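Local coordinates for HD domain-containing protein (PDB 2HEK) that binds a zinc ion in an HD-type site and GDP at sites remote from it, and may act as a dGTPase, at residues L134-L139 / E145-L150; R64-E67 / E73-L76; R301-F306 / V311-V316; K35-A40 / R167-F172. All blocks are in the same frame, centred on the assembly; numbering follows the deposited sequence.

Contact 1 of 4, residues L134-L139 / E145-L150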
loop_
_atom_site.group_PDB
_atom_site.type_symbol
_atom_site.label_atom_id
_atom_site.label_comp_id
_atom_site.label_asym_id
_atom_site.label_seq_id
_atom_site.Cartn_x
_atom_site.Cartn_y
_atom_site.Cartn_z
ATOM N N LEU A 134 -34.017 9.898 -13.366
ATOM C CA LEU A 134 -32.955 10.015 -12.360
ATOM C C LEU A 134 -33.448 9.625 -10.960
ATOM O O LEU A 134 -32.788 8.875 -10.249
ATOM C CB LEU A 134 -32.386 11.438 -12.340
ATOM C CG LEU A 134 -31.209 11.714 -11.373
ATOM C CD1 LEU A 134 -30.449 12.894 -11.917
ATOM C CD2 LEU A 134 -31.698 12.050 -9.993
ATOM N N VAL A 135 -34.599 10.140 -10.561
ATOM C CA VAL A 135 -35.176 9.795 -9.251
ATOM C C VAL A 135 -35.427 8.283 -9.088
ATOM O O VAL A 135 -35.042 7.688 -8.092
ATOM C CB VAL A 135 -36.468 10.585 -8.975
ATOM C CG1 VAL A 135 -37.204 9.984 -7.760
ATOM C CG2 VAL A 135 -36.137 12.060 -8.754
ATOM N N ARG A 136 -36.051 7.659 -10.076
ATOM C CA ARG A 136 -36.310 6.212 -10.045
ATOM C C ARG A 136 -35.021 5.406 -9.996
ATOM O O ARG A 136 -34.920 4.449 -9.253
ATOM C CB ARG A 136 -37.141 5.787 -11.278
ATOM C CG ARG A 136 -38.617 6.179 -11.134
ATOM C CD ARG A 136 -39.553 5.480 -12.148
ATOM N NE ARG A 136 -39.298 5.903 -13.522
ATOM C CZ ARG A 136 -39.844 7.003 -14.063
ATOM N NH1 ARG A 136 -40.626 7.791 -13.348
ATOM N NH2 ARG A 136 -39.582 7.325 -15.295
ATOM N N ILE A 137 -34.069 5.785 -10.833
ATOM C CA ILE A 137 -32.780 5.138 -10.926
ATOM C C ILE A 137 -32.080 5.202 -9.558
ATOM O O ILE A 137 -31.632 4.173 -9.022
ATOM C CB ILE A 137 -31.942 5.775 -12.051
ATOM C CG1 ILE A 137 -32.524 5.349 -13.405
ATOM C CG2 ILE A 137 -30.390 5.386 -11.958
ATOM C CD1 ILE A 137 -32.130 6.232 -14.526
ATOM N N THR A 138 -32.050 6.389 -8.966
ATOM C CA THR A 138 -31.368 6.541 -7.696
ATOM C C THR A 138 -32.074 5.834 -6.533
ATOM O O THR A 138 -31.420 5.433 -5.575
ATOM C CB THR A 138 -31.019 8.012 -7.352
ATOM O OG1 THR A 138 -29.827 8.007 -6.549
ATOM C CG2 THR A 138 -32.164 8.718 -6.602
ATOM N N LEU A 139 -33.394 5.667 -6.606
ATOM C CA LEU A 139 -34.094 4.995 -5.516
ATOM C C LEU A 139 -34.180 3.504 -5.708
ATOM O O LEU A 139 -34.746 2.812 -4.866
ATOM C CB LEU A 139 -35.506 5.547 -5.329
ATOM C CG LEU A 139 -35.621 7.028 -5.030
ATOM C CD1 LEU A 139 -37.096 7.391 -4.919
ATOM C CD2 LEU A 139 -34.887 7.361 -3.766
ATOM N N GLU A 145 -36.522 -1.348 -18.729
ATOM C CA GLU A 145 -35.253 -2.084 -18.740
ATOM C C GLU A 145 -34.014 -1.189 -18.770
ATOM O O GLU A 145 -33.008 -1.520 -18.167
ATOM C CB GLU A 145 -35.225 -3.080 -19.887
ATOM C CG GLU A 145 -36.190 -4.253 -19.696
ATOM C CD GLU A 145 -36.078 -4.914 -18.321
ATOM O OE1 GLU A 145 -35.055 -5.603 -18.048
ATOM O OE2 GLU A 145 -37.022 -4.744 -17.511
ATOM N N GLU A 146 -34.086 -0.054 -19.469
ATOM C CA GLU A 146 -33.005 0.926 -19.427
ATOM C C GLU A 146 -32.842 1.446 -18.005
ATOM O O GLU A 146 -31.728 1.477 -17.490
ATOM C CB GLU A 146 -33.240 2.075 -20.418
ATOM C CG GLU A 146 -32.207 3.238 -20.360
ATOM C CD GLU A 146 -30.763 2.892 -20.812
ATOM O OE1 GLU A 146 -30.382 1.696 -20.956
ATOM O OE2 GLU A 146 -29.985 3.853 -21.008
ATOM N N GLU A 147 -33.947 1.833 -17.366
ATOM C CA GLU A 147 -33.873 2.340 -16.020
ATOM C C GLU A 147 -33.327 1.272 -15.076
ATOM O O GLU A 147 -32.588 1.603 -14.158
ATOM C CB GLU A 147 -35.202 2.834 -15.525
ATOM C CG GLU A 147 -35.676 4.172 -16.188
ATOM C CD GLU A 147 -37.084 4.579 -15.728
ATOM O OE1 GLU A 147 -37.537 4.084 -14.675
ATOM O OE2 GLU A 147 -37.747 5.410 -16.408
ATOM N N LYS A 148 -33.687 0.011 -15.304
ATOM C CA LYS A 148 -33.221 -1.074 -14.437
ATOM C C LYS A 148 -31.710 -1.271 -14.571
ATOM O O LYS A 148 -31.029 -1.401 -13.559
ATOM C CB LYS A 148 -33.984 -2.390 -14.678
ATOM C CG LYS A 148 -33.539 -3.559 -13.762
ATOM C CD LYS A 148 -34.264 -4.841 -14.146
ATOM C CE LYS A 148 -33.965 -6.000 -13.202
ATOM N NZ LYS A 148 -34.763 -7.249 -13.619
ATOM N N LEU A 149 -31.184 -1.276 -15.795
ATOM C CA LEU A 149 -29.730 -1.387 -15.978
ATOM C C LEU A 149 -29.000 -0.248 -15.250
ATOM O O LEU A 149 -27.997 -0.473 -14.563
ATOM C CB LEU A 149 -29.341 -1.382 -17.476
ATOM C CG LEU A 149 -27.852 -1.302 -17.834
ATOM C CD1 LEU A 149 -27.084 -2.546 -17.319
ATOM C CD2 LEU A 149 -27.638 -1.150 -19.334
ATOM N N LEU A 150 -29.492 0.978 -15.429
ATOM C CA LEU A 150 -28.825 2.137 -14.875
ATOM C C LEU A 150 -28.895 2.089 -13.373
ATOM O O LEU A 150 -27.903 2.398 -12.704
ATOM C CB LEU A 150 -29.424 3.467 -15.431
ATOM C CG LEU A 150 -29.237 3.723 -16.939
ATOM C CD1 LEU A 150 -29.763 5.106 -17.334
ATOM C CD2 LEU A 150 -27.743 3.614 -17.318
#

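Contact 2 of 4, residues R64-E67 / E73-L76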
loop_
_atom_site.group_PDB
_atom_site.type_symbol
_atom_site.label_atom_id
_atom_site.label_comp_id
_atom_site.label_asym_id
_atom_site.label_seq_id
_atom_site.Cartn_x
_atom_site.Cartn_y
_atom_site.Cartn_z
ATOM N N ARG A 64 -16.559 5.388 -13.629
ATOM C CA ARG A 64 -15.685 4.287 -13.991
ATOM C C ARG A 64 -16.474 3.115 -14.555
ATOM O O ARG A 64 -16.116 2.554 -15.607
ATOM C CB ARG A 64 -14.868 3.843 -12.755
ATOM C CG ARG A 64 -13.756 4.806 -12.357
ATOM C CD ARG A 64 -12.533 4.652 -13.271
ATOM N NE ARG A 64 -11.357 5.386 -12.772
ATOM C CZ ARG A 64 -11.038 6.640 -13.103
ATOM N NH1 ARG A 64 -11.797 7.332 -13.948
ATOM N NH2 ARG A 64 -9.948 7.209 -12.588
ATOM N N ILE A 65 -17.554 2.734 -13.876
ATOM C CA ILE A 65 -18.350 1.577 -14.325
ATOM C C ILE A 65 -19.016 1.885 -15.687
ATOM O O ILE A 65 -19.045 1.026 -16.563
ATOM C CB ILE A 65 -19.445 1.187 -13.303
ATOM C CG1 ILE A 65 -18.835 0.617 -11.993
ATOM C CG2 ILE A 65 -20.441 0.179 -13.928
ATOM C CD1 ILE A 65 -19.836 0.570 -10.804
ATOM N N CYS A 66 -19.542 3.099 -15.860
ATOM C CA CYS A 66 -20.105 3.517 -17.174
ATOM C C CYS A 66 -19.047 3.460 -18.289
ATOM O O CYS A 66 -19.335 3.021 -19.414
ATOM C CB CYS A 66 -20.694 4.929 -17.086
ATOM S SG CYS A 66 -22.212 4.936 -16.136
ATOM N N GLU A 67 -17.835 3.908 -17.989
ATOM C CA GLU A 67 -16.697 3.756 -18.922
ATOM C C GLU A 67 -16.403 2.297 -19.309
ATOM O O GLU A 67 -16.216 1.985 -20.501
ATOM C CB GLU A 67 -15.437 4.477 -18.402
ATOM C CG GLU A 67 -15.583 5.992 -18.401
ATOM C CD GLU A 67 -14.476 6.771 -17.641
ATOM O OE1 GLU A 67 -13.562 6.150 -17.035
ATOM O OE2 GLU A 67 -14.550 8.034 -17.640
ATOM N N GLU A 73 -26.049 6.662 -21.389
ATOM C CA GLU A 73 -26.544 7.729 -20.531
ATOM C C GLU A 73 -25.631 7.919 -19.325
ATOM O O GLU A 73 -26.097 7.917 -18.189
ATOM C CB GLU A 73 -27.972 7.398 -20.048
ATOM C CG GLU A 73 -29.018 7.135 -21.184
ATOM C CD GLU A 73 -30.418 7.227 -20.629
ATOM O OE1 GLU A 73 -30.837 8.350 -20.256
ATOM O OE2 GLU A 73 -31.084 6.177 -20.485
ATOM N N LYS A 74 -24.338 8.046 -19.570
ATOM C CA LYS A 74 -23.344 8.133 -18.487
ATOM C C LYS A 74 -23.585 9.327 -17.555
ATOM O O LYS A 74 -23.604 9.176 -16.328
ATOM C CB LYS A 74 -21.929 8.162 -19.083
ATOM C CG LYS A 74 -20.784 8.374 -18.043
ATOM C CD LYS A 74 -19.386 8.132 -18.653
ATOM C CE LYS A 74 -19.078 9.069 -19.818
ATOM N NZ LYS A 74 -17.601 9.049 -20.125
ATOM N N GLU A 75 -23.786 10.514 -18.108
ATOM C CA GLU A 75 -23.891 11.688 -17.228
ATOM C C GLU A 75 -25.081 11.559 -16.295
ATOM O O GLU A 75 -25.005 11.897 -15.113
ATOM C CB GLU A 75 -23.933 13.003 -18.016
ATOM C CG GLU A 75 -24.072 14.261 -17.104
ATOM C CD GLU A 75 -22.839 14.538 -16.212
ATOM O OE1 GLU A 75 -21.793 13.819 -16.308
ATOM O OE2 GLU A 75 -22.925 15.501 -15.428
ATOM N N LEU A 76 -26.176 11.006 -16.804
ATOM C CA LEU A 76 -27.393 10.970 -15.999
ATOM C C LEU A 76 -27.218 9.999 -14.833
ATOM O O LEU A 76 -27.651 10.285 -13.720
ATOM C CB LEU A 76 -28.603 10.554 -16.856
ATOM C CG LEU A 76 -29.891 10.457 -16.056
ATOM C CD1 LEU A 76 -30.354 11.873 -15.680
ATOM C CD2 LEU A 76 -30.955 9.722 -16.850
#

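Contact 3 of 4, residues R301-F306 / V311-V316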
loop_
_atom_site.group_PDB
_atom_site.type_symbol
_atom_site.label_atom_id
_atom_site.label_comp_id
_atom_site.label_asym_id
_atom_site.label_seq_id
_atom_site.Cartn_x
_atom_site.Cartn_y
_atom_site.Cartn_z
ATOM N N ARG A 301 -34.593 -17.046 30.935
ATOM C CA ARG A 301 -34.097 -17.019 32.304
ATOM C C ARG A 301 -33.862 -15.592 32.792
ATOM O O ARG A 301 -34.115 -15.277 33.961
ATOM C CB ARG A 301 -32.808 -17.843 32.421
ATOM C CG ARG A 301 -31.976 -17.599 33.690
ATOM C CD ARG A 301 -32.556 -18.279 34.961
ATOM N NE ARG A 301 -32.416 -19.740 34.943
ATOM C CZ ARG A 301 -33.139 -20.578 35.685
ATOM N NH1 ARG A 301 -34.066 -20.108 36.517
ATOM N NH2 ARG A 301 -32.939 -21.889 35.590
ATOM N N LEU A 302 -33.385 -14.734 31.886
ATOM C CA LEU A 302 -33.052 -13.358 32.209
ATOM C C LEU A 302 -34.303 -12.556 32.478
ATOM O O LEU A 302 -34.355 -11.823 33.463
ATOM C CB LEU A 302 -32.259 -12.717 31.064
ATOM C CG LEU A 302 -31.580 -11.373 31.296
ATOM C CD1 LEU A 302 -30.530 -11.464 32.400
ATOM C CD2 LEU A 302 -30.942 -10.932 29.993
ATOM N N LEU A 303 -35.301 -12.681 31.607
ATOM C CA LEU A 303 -36.547 -11.953 31.787
ATOM C C LEU A 303 -37.404 -12.502 32.948
ATOM O O LEU A 303 -38.467 -11.948 33.256
ATOM C CB LEU A 303 -37.356 -11.904 30.490
ATOM C CG LEU A 303 -36.871 -11.016 29.335
ATOM C CD1 LEU A 303 -37.947 -10.931 28.264
ATOM C CD2 LEU A 303 -36.496 -9.618 29.799
ATOM N N GLU A 304 -36.946 -13.583 33.580
ATOM C CA GLU A 304 -37.584 -14.080 34.792
ATOM C C GLU A 304 -37.166 -13.208 35.961
ATOM O O GLU A 304 -37.987 -12.875 36.816
ATOM C CB GLU A 304 -37.193 -15.539 35.069
ATOM C CG GLU A 304 -37.973 -16.588 34.256
ATOM C CD GLU A 304 -37.399 -18.000 34.396
ATOM O OE1 GLU A 304 -36.591 -18.228 35.328
ATOM O OE2 GLU A 304 -37.748 -18.880 33.571
ATOM N N LYS A 305 -35.890 -12.826 35.966
ATOM C CA LYS A 305 -35.259 -12.156 37.103
ATOM C C LYS A 305 -35.195 -10.623 37.028
ATOM O O LYS A 305 -35.293 -9.956 38.059
ATOM C CB LYS A 305 -33.855 -12.719 37.338
ATOM C CG LYS A 305 -33.834 -14.156 37.833
ATOM C CD LYS A 305 -32.461 -14.530 38.382
ATOM C CE LYS A 305 -32.487 -15.884 39.099
ATOM N NZ LYS A 305 -32.145 -17.022 38.194
ATOM N N PHE A 306 -35.030 -10.075 35.824
ATOM C CA PHE A 306 -34.829 -8.634 35.635
ATOM C C PHE A 306 -35.952 -8.017 34.798
ATOM O O PHE A 306 -36.574 -8.712 33.987
ATOM C CB PHE A 306 -33.472 -8.376 34.983
ATOM C CG PHE A 306 -32.316 -9.014 35.707
ATOM C CD1 PHE A 306 -31.923 -10.314 35.413
ATOM C CD2 PHE A 306 -31.611 -8.309 36.677
ATOM C CE1 PHE A 306 -30.852 -10.905 36.079
ATOM C CE2 PHE A 306 -30.537 -8.893 37.343
ATOM C CZ PHE A 306 -30.163 -10.196 37.046
ATOM N N VAL A 311 -32.781 -4.320 29.886
ATOM C CA VAL A 311 -32.117 -5.235 28.959
ATOM C C VAL A 311 -32.440 -4.864 27.536
ATOM O O VAL A 311 -33.506 -4.296 27.256
ATOM C CB VAL A 311 -32.519 -6.729 29.193
ATOM C CG1 VAL A 311 -32.021 -7.235 30.552
ATOM C CG2 VAL A 311 -34.014 -6.904 29.047
ATOM N N ARG A 312 -31.527 -5.204 26.621
ATOM C CA ARG A 312 -31.819 -5.053 25.199
ATOM C C ARG A 312 -31.384 -6.302 24.443
ATOM O O ARG A 312 -30.439 -6.956 24.839
ATOM C CB ARG A 312 -31.143 -3.794 24.635
ATOM C CG ARG A 312 -31.671 -2.497 25.256
ATOM C CD ARG A 312 -33.074 -2.172 24.731
ATOM N NE ARG A 312 -33.547 -0.864 25.172
ATOM C CZ ARG A 312 -33.847 -0.550 26.433
ATOM N NH1 ARG A 312 -33.698 -1.444 27.406
ATOM N NH2 ARG A 312 -34.284 0.676 26.720
ATOM N N PHE A 313 -32.112 -6.636 23.384
ATOM C CA PHE A 313 -31.818 -7.811 22.569
ATOM C C PHE A 313 -31.511 -7.343 21.150
ATOM O O PHE A 313 -32.022 -6.316 20.699
ATOM C CB PHE A 313 -32.989 -8.814 22.615
ATOM C CG PHE A 313 -33.381 -9.188 24.007
ATOM C CD1 PHE A 313 -34.471 -8.578 24.626
ATOM C CD2 PHE A 313 -32.623 -10.099 24.727
ATOM C CE1 PHE A 313 -34.819 -8.894 25.938
ATOM C CE2 PHE A 313 -32.951 -10.421 26.050
ATOM C CZ PHE A 313 -34.048 -9.823 26.657
ATOM N N ASP A 314 -30.659 -8.075 20.451
ATOM C CA ASP A 314 -30.369 -7.710 19.079
ATOM C C ASP A 314 -30.157 -8.985 18.298
ATOM O O ASP A 314 -29.400 -9.846 18.730
ATOM C CB ASP A 314 -29.125 -6.806 19.011
ATOM C CG ASP A 314 -28.961 -6.138 17.646
ATOM O OD1 ASP A 314 -29.979 -5.784 17.021
ATOM O OD2 ASP A 314 -27.814 -5.972 17.182
ATOM N N GLU A 315 -30.853 -9.110 17.169
ATOM C CA GLU A 315 -30.694 -10.264 16.286
ATOM C C GLU A 315 -30.203 -9.781 14.937
ATOM O O GLU A 315 -30.846 -8.958 14.287
ATOM C CB GLU A 315 -32.017 -11.032 16.129
ATOM C CG GLU A 315 -32.573 -11.573 17.468
ATOM C CD GLU A 315 -33.874 -12.394 17.334
ATOM O OE1 GLU A 315 -34.230 -12.821 16.215
ATOM O OE2 GLU A 315 -34.532 -12.634 18.368
ATOM N N VAL A 316 -29.039 -10.278 14.541
ATOM C CA VAL A 316 -28.464 -9.972 13.222
ATOM C C VAL A 316 -28.365 -11.242 12.368
ATOM O O VAL A 316 -27.721 -12.217 12.757
ATOM C CB VAL A 316 -27.076 -9.368 13.378
ATOM C CG1 VAL A 316 -26.395 -9.365 12.061
ATOM C CG2 VAL A 316 -27.172 -7.974 13.946
#

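Contact 4 of 4, residues K35-A40 / R167-F172. With GOL (glycerol), chain L.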
loop_
_atom_site.group_PDB
_atom_site.type_symbol
_atom_site.label_atom_id
_atom_site.label_comp_id
_atom_site.label_asym_id
_atom_site.label_seq_id
_atom_site.Cartn_x
_atom_site.Cartn_y
_atom_site.Cartn_z
ATOM N N LYS A 35 -21.978 12.075 9.455
ATOM C CA LYS A 35 -21.019 10.979 9.358
ATOM C C LYS A 35 -21.645 9.776 8.692
ATOM O O LYS A 35 -22.791 9.405 8.996
ATOM C CB LYS A 35 -20.495 10.580 10.747
ATOM C CG LYS A 35 -19.501 11.609 11.334
ATOM C CD LYS A 35 -18.838 11.080 12.619
ATOM C CE LYS A 35 -18.350 12.220 13.540
ATOM N NZ LYS A 35 -19.514 13.103 13.983
ATOM N N GLN A 36 -20.884 9.175 7.782
ATOM C CA GLN A 36 -21.291 8.016 7.032
ATOM C C GLN A 36 -21.743 6.913 7.977
ATOM O O GLN A 36 -22.773 6.266 7.734
ATOM C CB GLN A 36 -20.124 7.541 6.156
ATOM C CG GLN A 36 -20.401 6.264 5.352
ATOM C CD GLN A 36 -21.302 6.524 4.139
ATOM O OE1 GLN A 36 -21.543 7.677 3.752
ATOM N NE2 GLN A 36 -21.826 5.451 3.552
ATOM N N LEU A 37 -21.005 6.721 9.073
ATOM C CA LEU A 37 -21.259 5.605 9.977
ATOM C C LEU A 37 -21.851 5.997 11.337
ATOM O O LEU A 37 -21.810 5.207 12.263
ATOM C CB LEU A 37 -19.974 4.770 10.172
ATOM C CG LEU A 37 -19.375 4.059 8.959
ATOM C CD1 LEU A 37 -18.112 3.246 9.355
ATOM C CD2 LEU A 37 -20.372 3.095 8.327
ATOM N N GLY A 38 -22.417 7.198 11.444
ATOM C CA GLY A 38 -23.164 7.590 12.616
ATOM C C GLY A 38 -22.260 7.685 13.807
ATOM O O GLY A 38 -21.343 8.484 13.815
ATOM N N LEU A 39 -22.525 6.841 14.803
ATOM C CA LEU A 39 -21.774 6.801 16.067
ATOM C C LEU A 39 -20.637 5.802 16.076
ATOM O O LEU A 39 -20.032 5.613 17.110
ATOM C CB LEU A 39 -22.716 6.451 17.255
ATOM C CG LEU A 39 -23.813 7.474 17.553
ATOM C CD1 LEU A 39 -24.823 6.897 18.546
ATOM C CD2 LEU A 39 -23.222 8.779 18.084
ATOM N N ALA A 40 -20.336 5.148 14.951
ATOM C CA ALA A 40 -19.269 4.170 14.958
ATOM C C ALA A 40 -17.933 4.771 15.425
ATOM O O ALA A 40 -17.067 4.039 15.885
ATOM C CB ALA A 40 -19.096 3.537 13.560
ATOM N N ARG A 167 -15.097 0.224 0.607
ATOM C CA ARG A 167 -13.689 0.711 0.562
ATOM C C ARG A 167 -13.432 1.902 1.490
ATOM O O ARG A 167 -12.404 1.970 2.192
ATOM C CB ARG A 167 -13.266 1.020 -0.898
ATOM C CG ARG A 167 -11.807 1.590 -1.109
ATOM C CD ARG A 167 -11.294 1.762 -2.689
ATOM N NE ARG A 167 -9.860 1.996 -2.652
ATOM C CZ ARG A 167 -9.095 1.916 -3.714
ATOM N NH1 ARG A 167 -9.634 1.593 -4.892
ATOM N NH2 ARG A 167 -7.800 2.127 -3.601
ATOM N N ARG A 168 -14.324 2.886 1.496
ATOM C CA ARG A 168 -14.111 4.058 2.325
ATOM C C ARG A 168 -14.228 3.704 3.836
ATOM O O ARG A 168 -13.428 4.180 4.669
ATOM C CB ARG A 168 -15.124 5.170 1.922
ATOM C CG ARG A 168 -14.901 6.563 2.601
ATOM C CD ARG A 168 -15.845 7.691 2.001
ATOM N NE ARG A 168 -15.709 7.654 0.538
ATOM C CZ ARG A 168 -14.758 8.276 -0.145
ATOM N NH1 ARG A 168 -13.882 9.079 0.471
ATOM N NH2 ARG A 168 -14.684 8.088 -1.444
ATOM N N ASP A 169 -15.233 2.886 4.188
ATOM C CA ASP A 169 -15.420 2.439 5.568
ATOM C C ASP A 169 -14.168 1.698 6.029
ATOM O O ASP A 169 -13.696 1.951 7.126
ATOM C CB ASP A 169 -16.675 1.561 5.721
ATOM C CG ASP A 169 -17.989 2.337 5.468
ATOM O OD1 ASP A 169 -17.965 3.573 5.342
ATOM O OD2 ASP A 169 -19.055 1.699 5.381
ATOM N N ALA A 170 -13.596 0.848 5.169
ATOM C CA ALA A 170 -12.391 0.068 5.534
ATOM C C ALA A 170 -11.222 1.024 5.724
ATOM O O ALA A 170 -10.458 0.881 6.644
ATOM C CB ALA A 170 -12.047 -0.923 4.457
ATOM N N TYR A 171 -11.088 1.997 4.827
ATOM C CA TYR A 171 -9.961 2.928 4.825
ATOM C C TYR A 171 -9.962 3.761 6.103
ATOM O O TYR A 171 -8.920 3.964 6.719
ATOM C CB TYR A 171 -10.069 3.863 3.594
ATOM C CG TYR A 171 -8.888 4.790 3.412
ATOM C CD1 TYR A 171 -7.753 4.360 2.703
ATOM C CD2 TYR A 171 -8.920 6.122 3.918
ATOM C CE1 TYR A 171 -6.636 5.213 2.530
ATOM C CE2 TYR A 171 -7.846 7.005 3.700
ATOM C CZ TYR A 171 -6.697 6.512 3.001
ATOM O OH TYR A 171 -5.586 7.311 2.813
ATOM N N PHE A 172 -11.122 4.257 6.509
ATOM C CA PHE A 172 -11.182 5.137 7.686
ATOM C C PHE A 172 -11.300 4.359 8.990
ATOM O O PHE A 172 -10.766 4.792 10.001
ATOM C CB PHE A 172 -12.357 6.130 7.602
ATOM C CG PHE A 172 -12.122 7.263 6.631
ATOM C CD1 PHE A 172 -12.296 7.081 5.263
ATOM C CD2 PHE A 172 -11.756 8.519 7.088
ATOM C CE1 PHE A 172 -12.072 8.114 4.355
ATOM C CE2 PHE A 172 -11.534 9.589 6.152
ATOM C CZ PHE A 172 -11.673 9.345 4.784
HETATM C C1 GOL L . -21.847 1.729 5.454
HETATM O O1 GOL L . -21.291 2.952 4.985
HETATM C C2 GOL L . -23.197 1.550 4.824
HETATM O O2 GOL L . -23.819 2.815 4.859
HETATM C C3 GOL L . -23.999 0.398 5.478
HETATM O O3 GOL L . -24.463 0.661 6.807
#

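Contact 1 of 4, residues L134-L139 / E145-L150
Glu147, on helix 145-155, is the first residue of its segment to meet helix 128-139, and it does so through a side-on salt bridge with Arg136. One bond goes to each oxygen: Arg136 NE reaches Glu147 OE1 at 2.8 Å, and Arg136 NH2 reaches Glu147 OE2 at 2.9 Å. Both oxygens lie almost in the guanidinium plane and are met on their syn sides but from somewhat out of the carboxylate plane, the two planar groups being turned 30° apart. The bend of the arginine chain at chi3 (-67°) swings its NE edge round to the acid. With a methionine in place of Arg136, the buried carboxylate would probably lose both bonds of the fork and its nearest countercharge, although Glu147 OE1 could still take the N-H of Glu143. The backbone of Glu147 takes part too, its O lying 3.8 Å from Ile137 CG1. One turn further on, Leu150 meets the same isoleucine: Leu150 CD1 and Ile137 CD1 are 3.8 Å apart, while Ile137 CG2 rests 3.9 Å from Leu150 C. Ion pair and apolar patch thus share one interface, where the segment axes cross at -47° and approach to 8.9 Å. Within the HD-domain helices, helix 128-139 is flanked by helix 74-82, touched by Leu134 and Ile137, and by helix 108-115, touched by Val135 and Thr138.

Contact 2 of 4, residues R64-E67 / E73-L76
Cys66 and Lys74 meet flank to flank, the aliphatic part of the lysine running past the cysteine and carrying its ammonium group on toward Glu67. The tightest approach is between Cys66 CB and Lys74 CG, 3.6 Å, and Lys74 CD follows at 3.8 Å from the same Cys66 CB. Cys66 SG is turned to the lysine's root, 4.1 Å from Lys74 CA, while the CB methylene takes the closer contact with the chain. Lys74 leaves its helix with CG anti to the backbone N (chi1 175°), then kinks at chi3 (60°), a bend that brings NZ round to the glutamate. There the approach stops short of a salt bridge: Lys74 NZ stands 4.1 Å from Glu67 OE2 and 4.0 Å from Glu67 CG, and any attraction between the opposite charges is probably weak. Glu67 stretches out beyond CG and also has a long ion pair with Arg64 on its own helix. The example illustrates a lysine divided between two tasks, its methylenes packing on a buried cysteine while its charged end stays near the exposed glutamate. Glu73, at the N-cap position of the second helix, forms a salt bridge with Arg133. Two consecutive helices, 51-69 and 74-82, are joined in this way across a short connection, as in the helical HD domain, where the first carries the zinc ligand His54 and the second leads to the ligand Asp85.

Contact 3 of 4, residues R301-F306 / V311-V316
Val311 offers its two methyl groups to two successive leucines, one to each, at the C-terminal end of a helix packed on a strand. Leu302 and Val311 reach toward each other tip to tip, with Leu302 CD2 3.9 Å from Val311 CG1. The other methyl, Val311 CG2, lies 3.8 Å from Leu303 CD2; chi1 of Val311 (-66°) sets CG2 between the backbone N and the carbonyl carbon, and so fans the pair of methyls across both leucines. Leu303 CD2 is the knob that fills the notch between Val311 and the next inward-pointing residue, Phe313, whose CZ is 4.0 Å away. It comes to the edge of the phenyl ring, near its plane, and Leu303 CG backs it up at 4.1 Å from Phe313 CZ. This is the packing of a split beta-alpha-beta unit: helix 292-305 links strands 284-289 and 311-318, which run parallel with strand 349-356 antiparallel between them. The helix and strand segments run nearly antiparallel, at 159°, with axes 10.9 Å apart. Leu302 and Phe313 both also touch Ile354 of the middle strand, and Lys299, earlier on the helix, makes a cation-pi contact with the Phe313 ring. Arg312 and Asp314 serve the other face of the strand, where they pack against helix 224-240 and form salt bridges with Glu235 and Arg227, respectively.

Contact 4 of 4, residues K35-A40 / R167-F172
Leu37 and Gln36 lean on the carboxylate of Asp169 at the edge of the HD-domain metal site, where His54, Asp85 and Asp161 bind zinc. Both residues lie in the type I turn from Lys35 to Gly38, and Leu37 also opens the type II' turn that runs to Ala40, the positive phi of Gly38 suiting a glycine. Asp169 comes from helix 160-173; with CG anti to its carbonyl carbon (chi1 -66°), its carboxylate end is carried nearer to the turns. Leu37 applies its forked end to that group: Leu37 CG lies 3.9 Å from Asp169 OD1, and Leu37 CD1 lies 4.0 Å from Asp169 CG. If an alanine stood in place of Leu37, the carboxylate would probably lose this apolar cover, opening a gap between the turn and helix 160-173. Gln36 approaches at about a right angle, its CG methylene 3.6 Å from Asp169 OD1, and its chain then bends at chi2 (76°), taking the amide past the carboxylate. That bend brings the amide into the site, with the Gln36 side chain touching His54 and lying about 5 Å from the zinc ion. Asp169 OD2 is hydrogen-bonded to Tyr221 OH, though its exact place is doubtful. A glycerol, probably from the crystallisation liquor, occupies the neighbouring space, and Gln36 NE2 donates to its O1 at 2.9 Å in a nearly straight bond.

Followed from the N terminus, the chain first lays down the turns at 35-40, whose partner in contact 4 arrives only at 167-172. Within that long, largely helical excursion two short loops close one after the other: contact 2 joins helices 51-69 and 74-82, then contact 1 joins helices 128-139 and 145-155. These two touch, for instance where Leu134 packs on Leu76, and belong to one helical body. Contact 4 closes round both and ties that body to the turns beside the zinc site. Contact 3 follows in series, pairing a helix and a strand on the far side of the chain, its centre about 43 Å from that of contact 1. No two loops cross.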